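Local coordinates for hypothetical protein (Shewanella oneidensis, PDB 2OOJ) that is of unknown function but folds into a curled antiparallel beta sheet, probably related to the allene oxide cyclase barrel, at residues B[28-33]-B[52-57]; B[78-83]-B[104-109]; B[110-115]-B[131-136]. All blocks are in the same frame, centred on the assembly; numbering follows the deposited sequence. Where two conformers were deposited one is given.

Contact 1 of 3, residues B[28-33]-B[52-57]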
# COMPACT_ATOMS: atom_id res chain seq x y z
N VAL B 28 16.23 6.81 -5.66
CA VAL B 28 15.05 5.94 -5.60
C VAL B 28 14.70 5.33 -6.96
O VAL B 28 14.71 6.00 -7.96
CB VAL B 28 13.86 6.76 -5.07
CG1 VAL B 28 12.56 6.00 -5.23
CG2 VAL B 28 14.13 7.20 -3.62
N ASN B 29 14.37 4.06 -6.97
CA ASN B 29 13.79 3.40 -8.12
C ASN B 29 12.36 2.92 -7.80
O ASN B 29 12.16 2.12 -6.89
CB ASN B 29 14.66 2.23 -8.49
CG ASN B 29 15.98 2.70 -9.09
OD1 ASN B 29 16.99 2.76 -8.41
ND2 ASN B 29 15.94 3.15 -10.34
N LEU B 30 11.41 3.40 -8.60
CA LEU B 30 9.99 3.15 -8.39
C LEU B 30 9.57 2.08 -9.35
O LEU B 30 10.08 1.99 -10.48
CB LEU B 30 9.17 4.41 -8.66
CG LEU B 30 9.47 5.65 -7.84
CD1 LEU B 30 8.52 6.75 -8.27
CD2 LEU B 30 9.38 5.37 -6.32
N GLY B 31 8.67 1.22 -8.91
CA GLY B 31 8.21 0.12 -9.76
C GLY B 31 6.72 -0.07 -9.66
O GLY B 31 6.08 0.35 -8.69
N ARG B 32 6.18 -0.66 -10.71
CA ARG B 32 4.84 -1.19 -10.72
C ARG B 32 4.96 -2.58 -11.30
O ARG B 32 5.62 -2.76 -12.31
CB ARG B 32 3.90 -0.35 -11.58
CG ARG B 32 2.48 -0.92 -11.57
CD ARG B 32 1.51 0.05 -12.11
NE ARG B 32 1.80 0.43 -13.49
CZ ARG B 32 1.18 -0.07 -14.56
NH1 ARG B 32 0.25 -0.99 -14.43
NH2 ARG B 32 1.51 0.36 -15.78
N MSE B 33 4.25 -3.53 -10.70
CA MSE B 33 4.26 -4.88 -11.19
C MSE B 33 2.90 -5.51 -11.13
O MSE B 33 2.05 -5.12 -10.33
CB MSE B 33 5.28 -5.69 -10.42
CG MSE B 33 6.67 -5.22 -10.72
SE MSE B 33 7.87 -6.66 -10.83
CE MSE B 33 8.31 -6.73 -9.06
N LEU B 52 3.24 -1.70 -6.05
CA LEU B 52 4.00 -0.48 -6.31
C LEU B 52 5.16 -0.58 -5.33
O LEU B 52 4.96 -1.03 -4.21
CB LEU B 52 3.15 0.76 -6.03
CG LEU B 52 1.84 0.83 -6.79
CD1 LEU B 52 1.02 2.02 -6.28
CD2 LEU B 52 2.10 0.91 -8.32
N SER B 53 6.36 -0.22 -5.76
CA SER B 53 7.53 -0.32 -4.91
C SER B 53 8.40 0.93 -5.03
O SER B 53 8.40 1.62 -6.04
CB SER B 53 8.37 -1.53 -5.31
OG SER B 53 8.74 -1.42 -6.65
N ALA B 54 9.13 1.22 -3.97
CA ALA B 54 10.18 2.20 -3.99
C ALA B 54 11.42 1.59 -3.34
O ALA B 54 11.42 1.33 -2.14
CB ALA B 54 9.74 3.45 -3.23
N MSE B 55 12.44 1.29 -4.14
CA MSE B 55 13.75 0.89 -3.63
C MSE B 55 14.59 2.15 -3.46
O MSE B 55 14.52 3.02 -4.28
CB MSE B 55 14.46 -0.05 -4.61
CG MSE B 55 13.62 -1.20 -5.14
SE MSE B 55 13.00 -2.42 -3.74
CE MSE B 55 14.76 -2.85 -2.93
N THR B 56 15.34 2.27 -2.38
CA THR B 56 16.13 3.46 -2.16
C THR B 56 17.58 3.16 -2.50
O THR B 56 17.91 2.03 -2.87
CB THR B 56 16.01 3.94 -0.74
OG1 THR B 56 16.82 3.14 0.10
CG2 THR B 56 14.50 3.93 -0.26
N ALA B 57 18.44 4.16 -2.37
CA ALA B 57 19.87 3.99 -2.59
C ALA B 57 20.57 3.28 -1.45
O ALA B 57 21.77 2.96 -1.55
CB ALA B 57 20.52 5.37 -2.85
O HOH W 1 11.12 -0.36 -7.20

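Contact 2 of 3, residues B[78-83]-B[104-109]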
# COMPACT_ATOMS: atom_id res chain seq x y z
N GLN B 78 -15.62 -22.11 -0.71
CA GLN B 78 -15.30 -21.38 -1.93
C GLN B 78 -15.72 -19.92 -1.82
O GLN B 78 -16.85 -19.59 -1.45
CB GLN B 78 -16.01 -22.02 -3.12
CG GLN B 78 -15.91 -21.26 -4.46
CD GLN B 78 -14.51 -21.31 -5.07
OE1 GLN B 78 -13.83 -22.33 -4.97
NE2 GLN B 78 -14.10 -20.22 -5.72
N GLY B 79 -14.81 -19.02 -2.16
CA GLY B 79 -15.19 -17.61 -2.18
C GLY B 79 -14.11 -16.76 -2.79
O GLY B 79 -13.25 -17.25 -3.54
N SER B 80 -14.13 -15.49 -2.41
CA SER B 80 -13.09 -14.57 -2.78
C SER B 80 -12.89 -13.57 -1.63
O SER B 80 -13.77 -13.37 -0.80
CB SER B 80 -13.51 -13.87 -4.07
OG SER B 80 -14.78 -13.24 -3.96
N PHE B 81 -11.76 -12.90 -1.66
CA PHE B 81 -11.52 -11.74 -0.82
C PHE B 81 -10.36 -10.95 -1.40
O PHE B 81 -9.64 -11.44 -2.30
CB PHE B 81 -11.24 -12.18 0.63
CG PHE B 81 -10.15 -13.19 0.75
CD1 PHE B 81 -10.42 -14.53 0.61
CD2 PHE B 81 -8.85 -12.78 1.02
CE1 PHE B 81 -9.39 -15.47 0.71
CE2 PHE B 81 -7.84 -13.70 1.15
CZ PHE B 81 -8.12 -15.06 0.99
N VAL B 82 -10.16 -9.75 -0.88
CA VAL B 82 -9.01 -8.91 -1.27
C VAL B 82 -8.00 -8.82 -0.15
O VAL B 82 -8.36 -8.61 1.00
CB VAL B 82 -9.47 -7.48 -1.67
CG1 VAL B 82 -8.24 -6.48 -1.88
CG2 VAL B 82 -10.30 -7.58 -2.97
N LEU B 83 -6.72 -8.96 -0.52
CA LEU B 83 -5.61 -8.71 0.39
C LEU B 83 -4.90 -7.39 0.05
O LEU B 83 -4.70 -7.08 -1.10
CB LEU B 83 -4.62 -9.86 0.33
CG LEU B 83 -4.97 -11.20 0.98
CD1 LEU B 83 -3.99 -12.28 0.53
CD2 LEU B 83 -4.97 -11.03 2.49
N SER B 104 -14.64 -7.34 1.84
CA SER B 104 -14.26 -7.84 0.53
C SER B 104 -14.59 -9.31 0.35
O SER B 104 -14.56 -9.80 -0.78
CB SER B 104 -12.76 -7.63 0.23
OG SER B 104 -11.91 -8.40 1.09
N GLY B 105 -14.86 -10.01 1.45
CA GLY B 105 -15.17 -11.44 1.44
C GLY B 105 -16.47 -11.67 0.69
O GLY B 105 -17.46 -10.98 0.96
N ALA B 106 -16.46 -12.65 -0.22
CA ALA B 106 -17.65 -13.00 -1.00
C ALA B 106 -17.84 -14.50 -1.11
O ALA B 106 -16.93 -15.29 -0.81
CB ALA B 106 -17.57 -12.38 -2.38
N GLY B 107 -19.04 -14.89 -1.58
CA GLY B 107 -19.44 -16.29 -1.62
C GLY B 107 -19.48 -16.87 -0.23
O GLY B 107 -20.01 -16.25 0.71
N GLU B 108 -18.88 -18.05 -0.05
CA GLU B 108 -18.86 -18.68 1.25
C GLU B 108 -17.83 -18.05 2.18
O GLU B 108 -17.74 -18.43 3.35
CB GLU B 108 -18.59 -20.18 1.13
CG GLU B 108 -19.54 -20.95 0.26
CD GLU B 108 -19.34 -22.44 0.40
OE1 GLU B 108 -18.31 -22.96 -0.08
OE2 GLU B 108 -20.21 -23.10 0.99
N LEU B 109 -17.04 -17.10 1.66
CA LEU B 109 -16.09 -16.34 2.49
C LEU B 109 -16.65 -14.96 2.83
O LEU B 109 -15.94 -14.08 3.32
CB LEU B 109 -14.70 -16.28 1.85
CG LEU B 109 -14.11 -17.64 1.46
CD1 LEU B 109 -12.74 -17.49 0.80
CD2 LEU B 109 -14.03 -18.62 2.62
O HOH W 2 -14.15 -10.67 -3.29

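Contact 3 of 3, residues B[110-115]-B[131-136]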
# COMPACT_ATOMS: atom_id res chain seq x y z
N THR B 110 -17.95 -14.77 2.63
CA THR B 110 -18.59 -13.57 3.13
C THR B 110 -18.31 -13.44 4.62
O THR B 110 -18.44 -14.41 5.33
CB THR B 110 -20.10 -13.58 2.84
OG1 THR B 110 -20.31 -13.70 1.43
CG2 THR B 110 -20.75 -12.29 3.32
N GLY B 111 -17.96 -12.25 5.07
CA GLY B 111 -17.65 -11.97 6.49
C GLY B 111 -16.23 -12.27 6.94
O GLY B 111 -15.91 -12.16 8.11
N LEU B 112 -15.37 -12.66 6.01
CA LEU B 112 -14.00 -13.01 6.35
C LEU B 112 -13.24 -11.83 6.92
O LEU B 112 -13.30 -10.71 6.37
CB LEU B 112 -13.27 -13.50 5.10
CG LEU B 112 -11.84 -13.99 5.28
CD1 LEU B 112 -11.77 -15.20 6.23
CD2 LEU B 112 -11.30 -14.36 3.89
N TYR B 113 -12.53 -12.08 8.02
CA TYR B 113 -11.63 -11.14 8.65
C TYR B 113 -10.26 -11.80 8.78
O TYR B 113 -10.16 -12.97 9.17
CB TYR B 113 -12.10 -10.82 10.06
CG TYR B 113 -11.12 -10.03 10.89
CD1 TYR B 113 -11.13 -8.64 10.86
CD2 TYR B 113 -10.19 -10.66 11.71
CE1 TYR B 113 -10.23 -7.90 11.59
CE2 TYR B 113 -9.29 -9.92 12.48
CZ TYR B 113 -9.32 -8.54 12.43
OH TYR B 113 -8.46 -7.79 13.18
N GLY B 114 -9.18 -11.06 8.55
CA GLY B 114 -7.90 -11.72 8.79
C GLY B 114 -6.64 -10.96 8.44
O GLY B 114 -6.69 -9.96 7.75
N THR B 115 -5.53 -11.47 8.95
CA THR B 115 -4.21 -10.92 8.69
C THR B 115 -3.31 -12.06 8.28
O THR B 115 -3.54 -13.22 8.60
CB THR B 115 -3.65 -10.19 9.92
OG1 THR B 115 -3.58 -11.09 11.04
CG2 THR B 115 -4.54 -8.95 10.28
N PHE B 131 -7.47 -15.97 10.66
CA PHE B 131 -8.70 -15.46 10.19
C PHE B 131 -9.86 -15.93 11.07
O PHE B 131 -9.73 -16.85 11.91
CB PHE B 131 -8.94 -15.90 8.74
CG PHE B 131 -9.21 -17.36 8.58
CD1 PHE B 131 -8.19 -18.26 8.44
CD2 PHE B 131 -10.51 -17.83 8.54
CE1 PHE B 131 -8.47 -19.62 8.32
CE2 PHE B 131 -10.79 -19.17 8.42
CZ PHE B 131 -9.78 -20.06 8.30
N CYS B 132 -10.96 -15.23 10.88
CA CYS B 132 -12.24 -15.58 11.46
C CYS B 132 -13.33 -14.96 10.63
O CYS B 132 -13.06 -14.41 9.55
CB CYS B 132 -12.26 -15.17 12.94
SG CYS B 132 -12.29 -13.45 13.20
N PHE B 133 -14.58 -15.05 11.10
CA PHE B 133 -15.69 -14.51 10.33
C PHE B 133 -16.51 -13.57 11.20
O PHE B 133 -16.68 -13.84 12.37
CB PHE B 133 -16.55 -15.64 9.81
CG PHE B 133 -15.95 -16.35 8.64
CD1 PHE B 133 -15.00 -17.35 8.83
CD2 PHE B 133 -16.32 -16.02 7.35
CE1 PHE B 133 -14.39 -17.98 7.75
CE2 PHE B 133 -15.75 -16.65 6.27
CZ PHE B 133 -14.80 -17.65 6.46
N GLU B 134 -16.99 -12.49 10.63
CA GLU B 134 -17.78 -11.51 11.37
C GLU B 134 -19.21 -12.06 11.41
O GLU B 134 -19.59 -12.86 10.55
CB GLU B 134 -17.74 -10.18 10.65
CG GLU B 134 -16.32 -9.67 10.30
CD GLU B 134 -15.59 -9.07 11.47
OE1 GLU B 134 -16.15 -9.15 12.57
OE2 GLU B 134 -14.46 -8.53 11.28
N PRO B 135 -20.00 -11.62 12.39
CA PRO B 135 -21.34 -12.18 12.53
C PRO B 135 -22.23 -11.84 11.35
O PRO B 135 -22.20 -10.71 10.87
CB PRO B 135 -21.87 -11.58 13.83
CG PRO B 135 -21.04 -10.41 14.12
CD PRO B 135 -19.69 -10.66 13.46
N ALA B 136 -22.98 -12.82 10.86
CA ALA B 136 -23.80 -12.66 9.66
C ALA B 136 -25.00 -11.75 9.92
O ALA B 136 -25.49 -11.68 11.05
CB ALA B 136 -24.27 -14.02 9.14

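Contact 1 of 3, residues B[28-33]-B[52-57]
Asn-29 O takes two hydrogen bonds: Met-55 N donates to it at 2.9 Å, with 160° at the hydrogen, and an ordered water donates at 2.7 Å. The CA of Ala-54 adds a longer C-H...O contact to the same oxygen. The water's second partner is Ser-53 OG, also at 2.7 Å, which ties a backbone carbonyl of 28-33 to a hydroxyl of 52-57. Ser-53 OG sits between its own backbone N and carbonyl carbon (chi1 58°), 3.5 Å from Gly-31 CA. A beta carbon on Gly-31 would collide with it, which fits a glycine at this position. The ends of strands 29-39 and 43-55 farthest from their connecting turn meet here, as the open end of an antiparallel hairpin, with local axes 158° apart. Asn-29 with Met-55 and Gly-31 with Ser-53 are the hydrogen-bonded pairs, each bonded in both directions. On the opposite face, Leu-30 CD2 touches Ala-54 CB at 3.7 Å. Further along, the side chains of Arg-32 and Leu-52 run side by side in the same direction, with Arg-32 CG 3.7 Å from Leu-52 CD2. Arg-32 NH2 is hydrogen-bonded to Asn-19 O, and NH1 forms salt bridges with Glu-18 and Glu-50. The face bearing Leu-30, Arg-32, Leu-52 and Ala-54 is partly covered by Ile-67 and Val-82 of the second subunit. A bound acetate, probably from the crystallisation liquor, lies about 3 Å from the Leu-52 side chain between nearest atoms.

Contact 2 of 3, residues B[78-83]-B[104-109]
Backbone bonds pair Ser-80 with Ala-106 in both directions, at the open end of the antiparallel hairpin of strands 77-90 and 93-107. Ala-106 N reaches Ser-80 O at 2.8 Å, while Ser-80 N and Leu-109 N reach Ala-106 O from opposite faces of its carbonyl plane. Leu-109 N thereby closes the type II' turn 106-109, in which Gly-107 takes positive phi (62°), favouring glycine. Glu-108 grips Gln-78 twice: Glu-108 N donates to Gln-78 O at 2.9 Å, and Glu-108 OE1 receives Gln-78 N on its anti side. Ser-104 OG receives Val-82 N at 3.0 Å along a nearly straight line (169°). The same hydroxyl is bonded to Val-101 O, and an alanine here would probably leave Val-82 N and Val-101 O without this shared partner. A water joins Ser-80 OG, which donates to it, with Ser-104 O. The apolar contact is small: Leu-109 CD1 sits at the edge of the Phe-81 ring, near its plane, 3.8 Å from Phe-81 CD1; Leu-109 CG is as close to Gly-79 CA, where a beta carbon would clash. Ser-80, Val-82, Ser-104 and Ala-106 pack against the second subunit. Carboxylate and hydroxyl thus supply side-chain acceptors to Gln-78 N and Val-82 N where 104-109 departs from regular strand pairing.

Contact 3 of 3, residues B[110-115]-B[131-136]
Leu-112 CD1 lies over one face of the Phe-133 ring, 3.9 Å above its plane and offset toward the rim, a CH-pi contact 24° off the ring normal. The same methyl is 3.7 Å from Phe-131 CD2, so a single branch of the leucine serves both phenylalanines of the opposing strand. In the plane of the Phe-133 ring, at its edge, Thr-110 O comes to 3.3 Å from Phe-133 CD2. On the reverse face of the sheet, Tyr-113 meets Cys-132 and Glu-134. Cys-132 SG is 3.8 Å from Tyr-113 CD2 in an oblique sulfur-aromatic contact, while Glu-134 OE2 approaches Tyr-113 CD1 to 3.4 Å, its carboxylate plane turned 79° from the ring. Backbone pairing sets these residues opposite one another. Tyr-113 N donates to Cys-132 O at 2.8 Å, Cys-132 N returns a bond to Tyr-113 O, and Glu-134 N adds a third bond to Gly-111 O, also 2.8 Å. Gly-111 has phi 84°, a value that favours glycine. At Gly-114, a beta carbon would press on Phe-131 CB and on the preceding carbonyl. Farther out, Arg-77 makes a cation-pi contact with Phe-133, and Leu-74 packs on both Leu-112 and Phe-131. The arrangement is that of the open end of an antiparallel hairpin formed by strands 112-121 and 124-133, with Leu-112, Phe-131 and Phe-133 on one face of the sheet and Tyr-113 and Cys-132 on the other, consistent with the curled sheet of an allene-oxide-cyclase-like barrel.

From the N terminus, contact 1 closes a loop of 18 intervening residues, mostly the rest of strands 29-39 and 43-55; contact 2 closes one of 20, mostly within 77-90 and 93-107, and contact 3 one of 15, mostly within 112-121 and 124-133. They follow in series, so none nests in or crosses another. Each joins the open ends of a hairpin in one antiparallel sheet. Contact 1 lies across the chain's centre from the others, about 30 Å between centres from contact 2 and 33 Å from contact 3. Contacts 2 and 3 touch, with Phe-81 CD1 3.4 Å from Leu-112 CD2. Contacts 1 and 2 reach the second subunit; no other chain of the assembly touches contact 3.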